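Side-chain contacts in putative cytoplasmic protein (Salmonella typhimurium, PDB 2GK3), which is of unknown function but assembles into a hexamer and belongs to a family of putative class I glutamine amidotransferase-like proteins: residues 26-30 with 31-35; 58-61 with 62-65; 239-242 with 243-246; 245-248 with 249-253. All coordinates share one frame; numbering follows the deposited sequence.

Interaction 1. Residues 26-30 with 31-35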
loop_
_atom_site.group_PDB
_atom_site.type_symbol
_atom_site.label_atom_id
_atom_site.label_comp_id
_atom_site.label_asym_id
_atom_site.label_seq_id
_atom_site.Cartn_x
_atom_site.Cartn_y
_atom_site.Cartn_z
ATOM N N HIS E 26 -0.681 3.876 8.824
ATOM C CA HIS E 26 -1.343 4.789 9.767
ATOM C C HIS E 26 -1.152 6.210 9.292
ATOM O O HIS E 26 -0.092 6.772 9.522
ATOM C CB HIS E 26 -0.749 4.701 11.185
ATOM C CG HIS E 26 -0.633 3.315 11.745
ATOM N ND1 HIS E 26 -1.385 2.879 12.819
ATOM C CD2 HIS E 26 0.208 2.298 11.441
ATOM C CE1 HIS E 26 -1.029 1.647 13.133
ATOM N NE2 HIS E 26 -0.069 1.269 12.309
ATOM N N SER E 27 -2.158 6.791 8.651
ATOM C CA SER E 27 -2.053 8.169 8.153
ATOM C C SER E 27 -2.433 9.215 9.207
ATOM O O SER E 27 -3.561 9.223 9.706
ATOM C CB SER E 27 -2.897 8.363 6.888
ATOM O OG SER E 27 -2.391 7.627 5.787
ATOM N N LYS E 28 -1.487 10.091 9.543
ATOM C CA LYS E 28 -1.734 11.187 10.498
ATOM C C LYS E 28 -1.549 12.544 9.829
ATOM O O LYS E 28 -0.456 13.115 9.844
ATOM C CB LYS E 28 -0.832 11.052 11.725
ATOM C CG LYS E 28 -1.044 9.764 12.471
ATOM C CD LYS E 28 -0.264 9.716 13.776
ATOM C CE LYS E 28 -0.723 8.562 14.652
ATOM N NZ LYS E 28 0.346 8.171 15.633
ATOM N N GLY E 29 -2.618 13.069 9.246
ATOM C CA GLY E 29 -2.514 14.265 8.430
ATOM C C GLY E 29 -1.772 13.965 7.132
ATOM O O GLY E 29 -2.143 13.063 6.380
ATOM N N TYR E 30 -0.732 14.742 6.870
ATOM C CA TYR E 30 0.149 14.530 5.737
ATOM C C TYR E 30 0.926 13.194 5.819
ATOM O O TYR E 30 1.100 12.515 4.795
ATOM C CB TYR E 30 1.131 15.706 5.649
ATOM C CG TYR E 30 2.043 15.635 4.449
ATOM C CD1 TYR E 30 1.699 16.270 3.263
ATOM C CD2 TYR E 30 3.253 14.904 4.498
ATOM C CE1 TYR E 30 2.533 16.188 2.153
ATOM C CE2 TYR E 30 4.085 14.813 3.403
ATOM C CZ TYR E 30 3.720 15.456 2.238
ATOM O OH TYR E 30 4.545 15.401 1.150
ATOM N N ASP E 31 1.372 12.831 7.028
ATOM C CA ASP E 31 2.350 11.753 7.233
ATOM C C ASP E 31 1.736 10.412 7.496
ATOM O O ASP E 31 0.598 10.315 7.941
ATOM C CB ASP E 31 3.266 12.044 8.436
ATOM C CG ASP E 31 3.975 13.368 8.332
ATOM O OD1 ASP E 31 4.745 13.586 7.353
ATOM O OD2 ASP E 31 3.749 14.195 9.243
ATOM N N SER E 32 2.525 9.371 7.264
ATOM C CA SER E 32 2.134 8.016 7.632
ATOM C C SER E 32 3.325 7.275 8.191
ATOM O O SER E 32 4.448 7.443 7.717
ATOM C CB SER E 32 1.583 7.234 6.432
ATOM O OG SER E 32 0.728 8.039 5.640
ATOM N N PHE E 33 3.081 6.455 9.204
ATOM C CA PHE E 33 4.031 5.434 9.562
ATOM C C PHE E 33 3.336 4.098 9.367
ATOM O O PHE E 33 2.110 4.034 9.286
ATOM C CB PHE E 33 4.572 5.636 10.991
ATOM C CG PHE E 33 3.612 5.256 12.078
ATOM C CD1 PHE E 33 3.667 3.988 12.646
ATOM C CD2 PHE E 33 2.671 6.176 12.555
ATOM C CE1 PHE E 33 2.769 3.615 13.651
ATOM C CE2 PHE E 33 1.778 5.820 13.565
ATOM C CZ PHE E 33 1.828 4.536 14.112
ATOM N N THR E 34 4.119 3.028 9.273
ATOM C CA THR E 34 3.552 1.704 9.019
ATOM C C THR E 34 3.892 0.741 10.142
ATOM O O THR E 34 4.920 0.875 10.782
ATOM C CB THR E 34 4.031 1.144 7.662
ATOM O OG1 THR E 34 5.413 0.822 7.749
ATOM C CG2 THR E 34 3.844 2.158 6.547
ATOM N N SER E 35 3.013 -0.213 10.410
ATOM C CA SER E 35 3.375 -1.320 11.282
ATOM C C SER E 35 2.911 -2.603 10.597
ATOM O O SER E 35 1.885 -2.607 9.900
ATOM C CB SER E 35 2.778 -1.172 12.689
ATOM O OG SER E 35 1.357 -1.134 12.677
HETATM O O HOH W 1 1.561 14.448 10.680
HETATM O O HOH W 2 1.308 9.929 3.888
#

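Interaction 2. Residues 58-61 with 62-65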
loop_
_atom_site.group_PDB
_atom_site.type_symbol
_atom_site.label_atom_id
_atom_site.label_comp_id
_atom_site.label_asym_id
_atom_site.label_seq_id
_atom_site.Cartn_x
_atom_site.Cartn_y
_atom_site.Cartn_z
ATOM N N TYR E 58 0.300 -28.281 10.685
ATOM C CA TYR E 58 -0.180 -26.962 10.353
ATOM C C TYR E 58 0.635 -26.342 9.220
ATOM O O TYR E 58 1.865 -26.240 9.292
ATOM C CB TYR E 58 -0.167 -26.045 11.569
ATOM C CG TYR E 58 -0.737 -24.687 11.270
ATOM C CD1 TYR E 58 -1.931 -24.555 10.555
ATOM C CD2 TYR E 58 -0.107 -23.536 11.707
ATOM C CE1 TYR E 58 -2.462 -23.311 10.265
ATOM C CE2 TYR E 58 -0.646 -22.284 11.436
ATOM C CZ TYR E 58 -1.826 -22.184 10.706
ATOM O OH TYR E 58 -2.358 -20.946 10.418
HETATM N N MSE E 59 -0.069 -25.930 8.173
HETATM C CA MSE E 59 0.566 -25.307 7.035
HETATM C C MSE E 59 -0.063 -23.939 6.788
HETATM O O MSE E 59 -1.096 -23.836 6.115
HETATM C CB MSE E 59 0.456 -26.206 5.810
HETATM C CG MSE E 59 1.224 -25.687 4.606
HETATM SE SE MSE E 59 1.022 -26.802 3.026
HETATM C CE MSE E 59 2.073 -28.344 3.596
ATOM N N PRO E 60 0.557 -22.876 7.342
ATOM C CA PRO E 60 0.070 -21.523 7.073
ATOM C C PRO E 60 0.111 -21.229 5.572
ATOM O O PRO E 60 0.873 -21.863 4.841
ATOM C CB PRO E 60 1.060 -20.627 7.809
ATOM C CG PRO E 60 1.800 -21.519 8.770
ATOM C CD PRO E 60 1.738 -22.898 8.233
ATOM N N ALA E 61 -0.700 -20.274 5.125
ATOM C CA ALA E 61 -0.710 -19.836 3.724
ATOM C C ALA E 61 0.676 -19.621 3.091
ATOM O O ALA E 61 0.924 -20.105 1.981
ATOM C CB ALA E 61 -1.563 -18.591 3.570
ATOM N N HIS E 62 1.575 -18.914 3.781
ATOM C CA HIS E 62 2.919 -18.660 3.218
ATOM C C HIS E 62 3.673 -19.942 2.873
ATOM O O HIS E 62 4.412 -19.980 1.890
ATOM C CB HIS E 62 3.774 -17.657 4.044
ATOM C CG HIS E 62 4.044 -18.075 5.458
ATOM N ND1 HIS E 62 3.429 -17.477 6.539
ATOM C CD2 HIS E 62 4.863 -19.021 5.972
ATOM C CE1 HIS E 62 3.852 -18.036 7.654
ATOM N NE2 HIS E 62 4.709 -18.988 7.338
ATOM N N THR E 63 3.441 -21.002 3.639
ATOM C CA THR E 63 4.125 -22.276 3.424
ATOM C C THR E 63 3.611 -23.025 2.183
ATOM O O THR E 63 4.340 -23.817 1.597
ATOM C CB THR E 63 3.996 -23.169 4.682
ATOM O OG1 THR E 63 4.456 -22.439 5.818
ATOM C CG2 THR E 63 4.799 -24.448 4.557
ATOM N N VAL E 64 2.351 -22.812 1.806
ATOM C CA VAL E 64 1.843 -23.322 0.534
ATOM C C VAL E 64 2.608 -22.681 -0.641
ATOM O O VAL E 64 2.951 -23.371 -1.597
ATOM C CB VAL E 64 0.305 -23.094 0.398
ATOM C CG1 VAL E 64 -0.207 -23.444 -1.024
ATOM C CG2 VAL E 64 -0.454 -23.887 1.459
ATOM N N GLN E 65 2.876 -21.373 -0.542
ATOM C CA GLN E 65 3.630 -20.601 -1.543
ATOM C C GLN E 65 5.054 -21.113 -1.783
ATOM O O GLN E 65 5.468 -21.247 -2.927
ATOM C CB GLN E 65 3.710 -19.116 -1.160
ATOM C CG GLN E 65 2.397 -18.371 -1.070
ATOM C CD GLN E 65 2.583 -16.847 -1.145
ATOM O OE1 GLN E 65 3.216 -16.236 -0.274
ATOM N NE2 GLN E 65 2.017 -16.230 -2.184
#

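Interaction 3. Residues 239-242 with 243-246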
loop_
_atom_site.group_PDB
_atom_site.type_symbol
_atom_site.label_atom_id
_atom_site.label_comp_id
_atom_site.label_asym_id
_atom_site.label_seq_id
_atom_site.Cartn_x
_atom_site.Cartn_y
_atom_site.Cartn_z
ATOM N N TRP E 239 -18.547 -22.890 23.260
ATOM C CA TRP E 239 -19.670 -23.810 23.177
ATOM C C TRP E 239 -19.157 -25.218 23.533
ATOM O O TRP E 239 -18.101 -25.630 23.044
ATOM C CB TRP E 239 -20.245 -23.751 21.755
ATOM C CG TRP E 239 -21.479 -24.558 21.489
ATOM C CD1 TRP E 239 -22.635 -24.539 22.198
ATOM C CD2 TRP E 239 -21.689 -25.471 20.397
ATOM N NE1 TRP E 239 -23.544 -25.403 21.644
ATOM C CE2 TRP E 239 -22.993 -25.986 20.534
ATOM C CE3 TRP E 239 -20.894 -25.913 19.324
ATOM C CZ2 TRP E 239 -23.534 -26.916 19.631
ATOM C CZ3 TRP E 239 -21.423 -26.835 18.433
ATOM C CH2 TRP E 239 -22.730 -27.328 18.590
ATOM N N PRO E 240 -19.872 -25.940 24.424
ATOM C CA PRO E 240 -19.446 -27.251 24.923
ATOM C C PRO E 240 -19.194 -28.279 23.828
ATOM O O PRO E 240 -18.458 -29.244 24.039
ATOM C CB PRO E 240 -20.640 -27.699 25.768
ATOM C CG PRO E 240 -21.254 -26.470 26.216
ATOM C CD PRO E 240 -21.130 -25.524 25.062
ATOM N N PHE E 241 -19.796 -28.071 22.662
ATOM C CA PHE E 241 -19.666 -29.038 21.571
ATOM C C PHE E 241 -18.748 -28.570 20.440
ATOM O O PHE E 241 -18.710 -29.176 19.369
ATOM C CB PHE E 241 -21.053 -29.440 21.055
ATOM C CG PHE E 241 -21.948 -30.047 22.117
ATOM C CD1 PHE E 241 -21.723 -31.343 22.582
ATOM C CD2 PHE E 241 -23.017 -29.321 22.648
ATOM C CE1 PHE E 241 -22.549 -31.907 23.564
ATOM C CE2 PHE E 241 -23.850 -29.879 23.623
ATOM C CZ PHE E 241 -23.611 -31.170 24.087
ATOM N N TYR E 242 -17.992 -27.505 20.682
ATOM C CA TYR E 242 -17.072 -26.997 19.670
ATOM C C TYR E 242 -16.095 -28.088 19.241
ATOM O O TYR E 242 -15.934 -28.355 18.039
ATOM C CB TYR E 242 -16.328 -25.786 20.204
ATOM C CG TYR E 242 -15.422 -25.061 19.234
ATOM C CD1 TYR E 242 -15.924 -24.098 18.344
ATOM C CD2 TYR E 242 -14.054 -25.279 19.253
ATOM C CE1 TYR E 242 -15.076 -23.401 17.477
ATOM C CE2 TYR E 242 -13.196 -24.593 18.387
ATOM C CZ TYR E 242 -13.700 -23.657 17.506
ATOM O OH TYR E 242 -12.819 -22.993 16.663
ATOM N N THR E 243 -15.474 -28.734 20.230
ATOM C CA THR E 243 -14.423 -29.715 19.971
ATOM C C THR E 243 -14.988 -30.908 19.254
ATOM O O THR E 243 -14.428 -31.341 18.244
ATOM C CB THR E 243 -13.697 -30.190 21.278
ATOM O OG1 THR E 243 -12.976 -29.093 21.854
ATOM C CG2 THR E 243 -12.721 -31.318 20.984
ATOM N N ASP E 244 -16.091 -31.438 19.780
ATOM C CA ASP E 244 -16.729 -32.634 19.220
ATOM C C ASP E 244 -17.204 -32.406 17.800
ATOM O O ASP E 244 -17.143 -33.315 16.987
ATOM C CB ASP E 244 -17.913 -33.099 20.083
ATOM C CG ASP E 244 -17.486 -33.592 21.460
ATOM O OD1 ASP E 244 -16.272 -33.860 21.676
ATOM O OD2 ASP E 244 -18.381 -33.717 22.325
ATOM N N LEU E 245 -17.685 -31.195 17.520
ATOM C CA LEU E 245 -18.132 -30.829 16.175
ATOM C C LEU E 245 -17.009 -31.073 15.177
ATOM O O LEU E 245 -17.155 -31.874 14.268
ATOM C CB LEU E 245 -18.591 -29.362 16.116
ATOM C CG LEU E 245 -18.886 -28.722 14.748
ATOM C CD1 LEU E 245 -19.959 -29.478 13.925
ATOM C CD2 LEU E 245 -19.294 -27.268 14.920
ATOM N N TRP E 246 -15.880 -30.409 15.393
ATOM C CA TRP E 246 -14.766 -30.460 14.462
ATOM C C TRP E 246 -14.124 -31.830 14.438
ATOM O O TRP E 246 -13.764 -32.329 13.373
ATOM C CB TRP E 246 -13.745 -29.377 14.805
ATOM C CG TRP E 246 -14.325 -28.012 14.693
ATOM C CD1 TRP E 246 -14.597 -27.144 15.716
ATOM C CD2 TRP E 246 -14.763 -27.367 13.488
ATOM N NE1 TRP E 246 -15.160 -25.983 15.219
ATOM C CE2 TRP E 246 -15.274 -26.094 13.855
ATOM C CE3 TRP E 246 -14.767 -27.738 12.131
ATOM C CZ2 TRP E 246 -15.778 -25.180 12.908
ATOM C CZ3 TRP E 246 -15.267 -26.831 11.190
ATOM C CH2 TRP E 246 -15.765 -25.566 11.592
#

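Interaction 4. Residues 245-248 with 249-253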
loop_
_atom_site.group_PDB
_atom_site.type_symbol
_atom_site.label_atom_id
_atom_site.label_comp_id
_atom_site.label_asym_id
_atom_site.label_seq_id
_atom_site.Cartn_x
_atom_site.Cartn_y
_atom_site.Cartn_z
ATOM N N LEU E 245 -17.685 -31.195 17.520
ATOM C CA LEU E 245 -18.132 -30.829 16.175
ATOM C C LEU E 245 -17.009 -31.073 15.177
ATOM O O LEU E 245 -17.155 -31.874 14.268
ATOM C CB LEU E 245 -18.591 -29.362 16.116
ATOM C CG LEU E 245 -18.886 -28.722 14.748
ATOM C CD1 LEU E 245 -19.959 -29.478 13.925
ATOM C CD2 LEU E 245 -19.294 -27.268 14.920
ATOM N N TRP E 246 -15.880 -30.409 15.393
ATOM C CA TRP E 246 -14.766 -30.460 14.462
ATOM C C TRP E 246 -14.124 -31.830 14.438
ATOM O O TRP E 246 -13.764 -32.329 13.373
ATOM C CB TRP E 246 -13.745 -29.377 14.805
ATOM C CG TRP E 246 -14.325 -28.012 14.693
ATOM C CD1 TRP E 246 -14.597 -27.144 15.716
ATOM C CD2 TRP E 246 -14.763 -27.367 13.488
ATOM N NE1 TRP E 246 -15.160 -25.983 15.219
ATOM C CE2 TRP E 246 -15.274 -26.094 13.855
ATOM C CE3 TRP E 246 -14.767 -27.738 12.131
ATOM C CZ2 TRP E 246 -15.778 -25.180 12.908
ATOM C CZ3 TRP E 246 -15.267 -26.831 11.190
ATOM C CH2 TRP E 246 -15.765 -25.566 11.592
ATOM N N VAL E 247 -14.004 -32.440 15.619
ATOM C CA VAL E 247 -13.413 -33.769 15.761
ATOM C C VAL E 247 -14.296 -34.814 15.081
ATOM O O VAL E 247 -13.801 -35.607 14.273
ATOM C CB VAL E 247 -13.078 -34.110 17.272
ATOM C CG1 VAL E 247 -12.943 -35.605 17.508
ATOM C CG2 VAL E 247 -11.778 -33.437 17.675
ATOM N N ASN E 248 -15.596 -34.800 15.395
ATOM C CA ASN E 248 -16.558 -35.703 14.746
ATOM C C ASN E 248 -16.592 -35.541 13.237
ATOM O O ASN E 248 -16.674 -36.537 12.528
ATOM C CB ASN E 248 -17.995 -35.539 15.278
ATOM C CG ASN E 248 -18.136 -35.877 16.748
ATOM O OD1 ASN E 248 -17.251 -36.491 17.366
ATOM N ND2 ASN E 248 -19.272 -35.477 17.324
ATOM N N THR E 249 -16.530 -34.302 12.735
ATOM C CA THR E 249 -16.616 -34.134 11.277
ATOM C C THR E 249 -15.332 -34.599 10.596
ATOM O O THR E 249 -15.366 -35.220 9.516
ATOM C CB THR E 249 -17.102 -32.723 10.781
ATOM O OG1 THR E 249 -16.034 -32.012 10.169
ATOM C CG2 THR E 249 -17.705 -31.885 11.854
ATOM N N LEU E 250 -14.196 -34.337 11.244
ATOM C CA LEU E 250 -12.916 -34.882 10.758
ATOM C C LEU E 250 -12.972 -36.401 10.664
ATOM O O LEU E 250 -12.626 -36.982 9.643
ATOM C CB LEU E 250 -11.766 -34.437 11.664
ATOM C CG LEU E 250 -11.391 -32.986 11.428
ATOM C CD1 LEU E 250 -10.189 -32.580 12.268
ATOM C CD2 LEU E 250 -11.142 -32.768 9.920
ATOM N N GLN E 251 -13.477 -37.015 11.730
ATOM C CA GLN E 251 -13.581 -38.461 11.873
ATOM C C GLN E 251 -14.608 -39.061 10.893
ATOM O O GLN E 251 -14.414 -40.160 10.354
ATOM C CB GLN E 251 -13.976 -38.780 13.318
ATOM C CG GLN E 251 -13.232 -39.950 13.933
ATOM C CD GLN E 251 -12.203 -39.522 14.955
ATOM O OE1 GLN E 251 -12.450 -38.609 15.754
ATOM N NE2 GLN E 251 -11.053 -40.196 14.962
ATOM N N PHE E 252 -15.701 -38.337 10.666
ATOM C CA PHE E 252 -16.729 -38.791 9.731
ATOM C C PHE E 252 -16.215 -38.978 8.292
ATOM O O PHE E 252 -16.554 -39.960 7.620
ATOM C CB PHE E 252 -17.946 -37.854 9.753
ATOM C CG PHE E 252 -19.172 -38.449 9.102
ATOM C CD1 PHE E 252 -19.950 -39.394 9.783
ATOM C CD2 PHE E 252 -19.540 -38.078 7.808
ATOM C CE1 PHE E 252 -21.073 -39.960 9.189
ATOM C CE2 PHE E 252 -20.659 -38.631 7.197
ATOM C CZ PHE E 252 -21.430 -39.585 7.893
ATOM N N ILE E 253 -15.384 -38.043 7.846
ATOM C CA ILE E 253 -14.910 -37.993 6.461
ATOM C C ILE E 253 -13.490 -38.588 6.272
ATOM O O ILE E 253 -12.970 -38.641 5.153
ATOM C CB ILE E 253 -15.013 -36.534 5.883
ATOM C CG1 ILE E 253 -13.909 -35.632 6.444
ATOM C CG2 ILE E 253 -16.389 -35.912 6.197
ATOM C CD1 ILE E 253 -13.884 -34.222 5.862
#

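Interaction 1. Residues 26-30 with 31-35
His26 and Phe33 stack across the tip of a beta hairpin that projects far from the body of the subunit, where strand 12-28 turns back into strand 31-40. The two rings lie almost parallel, 4° between planes, in an offset stack with Phe33 CZ 3.6 Å from His26 CG. Phe33 reaches this place because its CG sits between the backbone N and carbonyl carbon (chi1 75°), which brings the ring back over the His26 CB and imidazole. His26 NE2 hydrogen-bonds Ser35 OG (2.8 Å), helping fix the imidazole's rotation. Lys28 runs extended on the same side of the hairpin, its NZ 3.4 Å from Phe33 CE2 at the ring edge. On the other side Ser27 OG and Ser32 OG share a hydrogen bond of 3.1 Å. A type II' turn with Gly29 at positive phi closes the end, and one water bridges Lys28 O and Asp31 OD2. The hairpin is buried by other subunits: Asp31 OD1 is held by Asn89 of the second subunit and Ser27 OG by Ser36 of the third. Tyr127 of the second subunit meets Phe33 edge-to-face, and His26 and Ser27 pair with an antiparallel strand of that subunit, continuing the sheet across the interface.

Interaction 2. Residues 58-61 with 62-65
The His62 imidazole has Pro60 over one face: Pro60 CB lies 3.8 Å from His62 CE1, shifted toward the rim, and makes a CH-pi contact with the ring 21° off its normal. Tyr58 has Pro60 N over the centre of its ring, 4.1 Å above the plane. The rings of His21 and, from a fifth subunit, of Tyr38 and His62 also meet the imidazole. His62 turns back toward Pro60 because its CG is placed between the backbone N and the carbonyl carbon (chi1 60°), which lays the ring over Pro60, just ahead of the helix. Pro60 also presents its CD to Thr63 OG1, 3.7 Å away, so the proline ring is bordered by both helical residues. Met59, modelled as selenomethionine, approaches from the strand side, on a chain that is straight through chi2 and then bends at chi3 (-71°). Its CG packs on Thr63 CB at 3.7 Å, while SE touches Val64 CG2 at 3.6 Å, the two side chains crossing at about a right angle. Beneath them the backbone begins its helical bonding: Thr63 N donates to Pro60 O over 3.0 Å, with the donor standing well above the carbonyl plane, and Gln65 N reaches Ala61 O only weakly. Gln65 turns its amide to the fifth subunit, where Ser36 O and Tyr38 N take its two ends. This is a strand-to-helix junction: strand 55-59, parallel to strand 12-28, passes through a proline directly into helix 61-67, whose first turn lines a subunit interface of the hexamer.

Interaction 3. Residues 239-242 with 243-246
Tyr242 has its CG trans to the backbone N (chi1 -175°), while Trp246, one helical turn on, has its CG anti to the carbonyl carbon (chi1 -62°); together these settings bring the indole edge onto the face of the phenol ring. The pair is edge-to-face, with planes at 72° and centroids 4.6 Å apart. Trp246 NE1 is the atom that comes down on the ring, 3.4 Å from Tyr242 CE1 and displaced toward the rim, while Trp246 CD1 lies near Tyr242 CE2. On another side of the helix, Leu245 CD2 meets the edge of the Trp239 indole at CZ3, 4.1 Å away, the two side chains crossing at about a right angle. Phe241 is the N-cap residue, and its carbonyl O accepts the helical bond from Leu245 N at 2.9 Å; the next, Trp246 N to Tyr242 O, is weak. Phe241 itself lies within a type I turn from Trp239 to Tyr242, closed by Tyr242 N to Trp239 O at 3.0 Å. The polar ends are held outside these residues: Tyr242 OH by Cys227 O and Trp239 NE1 by Ser181 O. The start of helix 242-253 is thus packed between aromatic neighbours, with Phe180 stacked on Phe241 and Phe236 edge-to-face with Tyr242, while Leu45 and Leu49 of helix 43-51 and Leu122 and Ile124 of strand 120-124 lie against Trp246.

Interaction 4. Residues 245-248 with 249-253
The middle and later turns of helix 242-253, the last helix of the chain, bring Val247 alongside Gln251 and Leu245 near Thr249. Regular i to i+4 backbone bonds join the turns: Leu250 N donates to Trp246 O at 3.0 Å, Gln251 N to Val247 O at 2.9 Å and Phe252 N to Asn248 O at 2.8 Å. Val247 and Gln251 point the same way and lie side by side. Gln251 is bent at chi2 (107°), which folds its amide back so that OE1 comes to 3.5 Å from Val247 CG1. On a different side of the helix Leu245 CD1 approaches Thr249 CG2 at 3.9 Å, though the placing of Thr249 is doubtful because its methyl crowds Leu245 O. Leu250 sets its CG against Trp246 O, 3.1 Å away, and packs on Val80 and Val82 of strand 80-84, while Asn248 ND2 is held by Val176 O. What passes between the turns is mostly backbone bonding, beside side-chain contacts that include the Gln251 amide oxygen against Val247. Thr249 OG1 is buried with no partner in the model, but the side chain is doubtfully placed, so the missing bond may be an artefact of its modelled rotation.

Along the chain the four contacts come in order, the last two overlapping, from the hairpin of interaction 1 to the C-terminal helix. Interactions 1 and 2 both reach the same sheet, through the neighbouring strands 12-28 and 55-59, yet their centres lie about 31 Å apart because the hairpin tip stands some 35 Å from the chain's centre. Both take part in contacts with the second subunit of the hexamer. Interactions 3 and 4 share Leu245 and Trp246 on helix 242-253, with centres about 10 Å apart. Interactions 1 and 4 lie on opposite sides of the chain's centre, about 46 Å apart; interactions 1 and 2 face other subunits, whereas 3 and 4 pack within the chain.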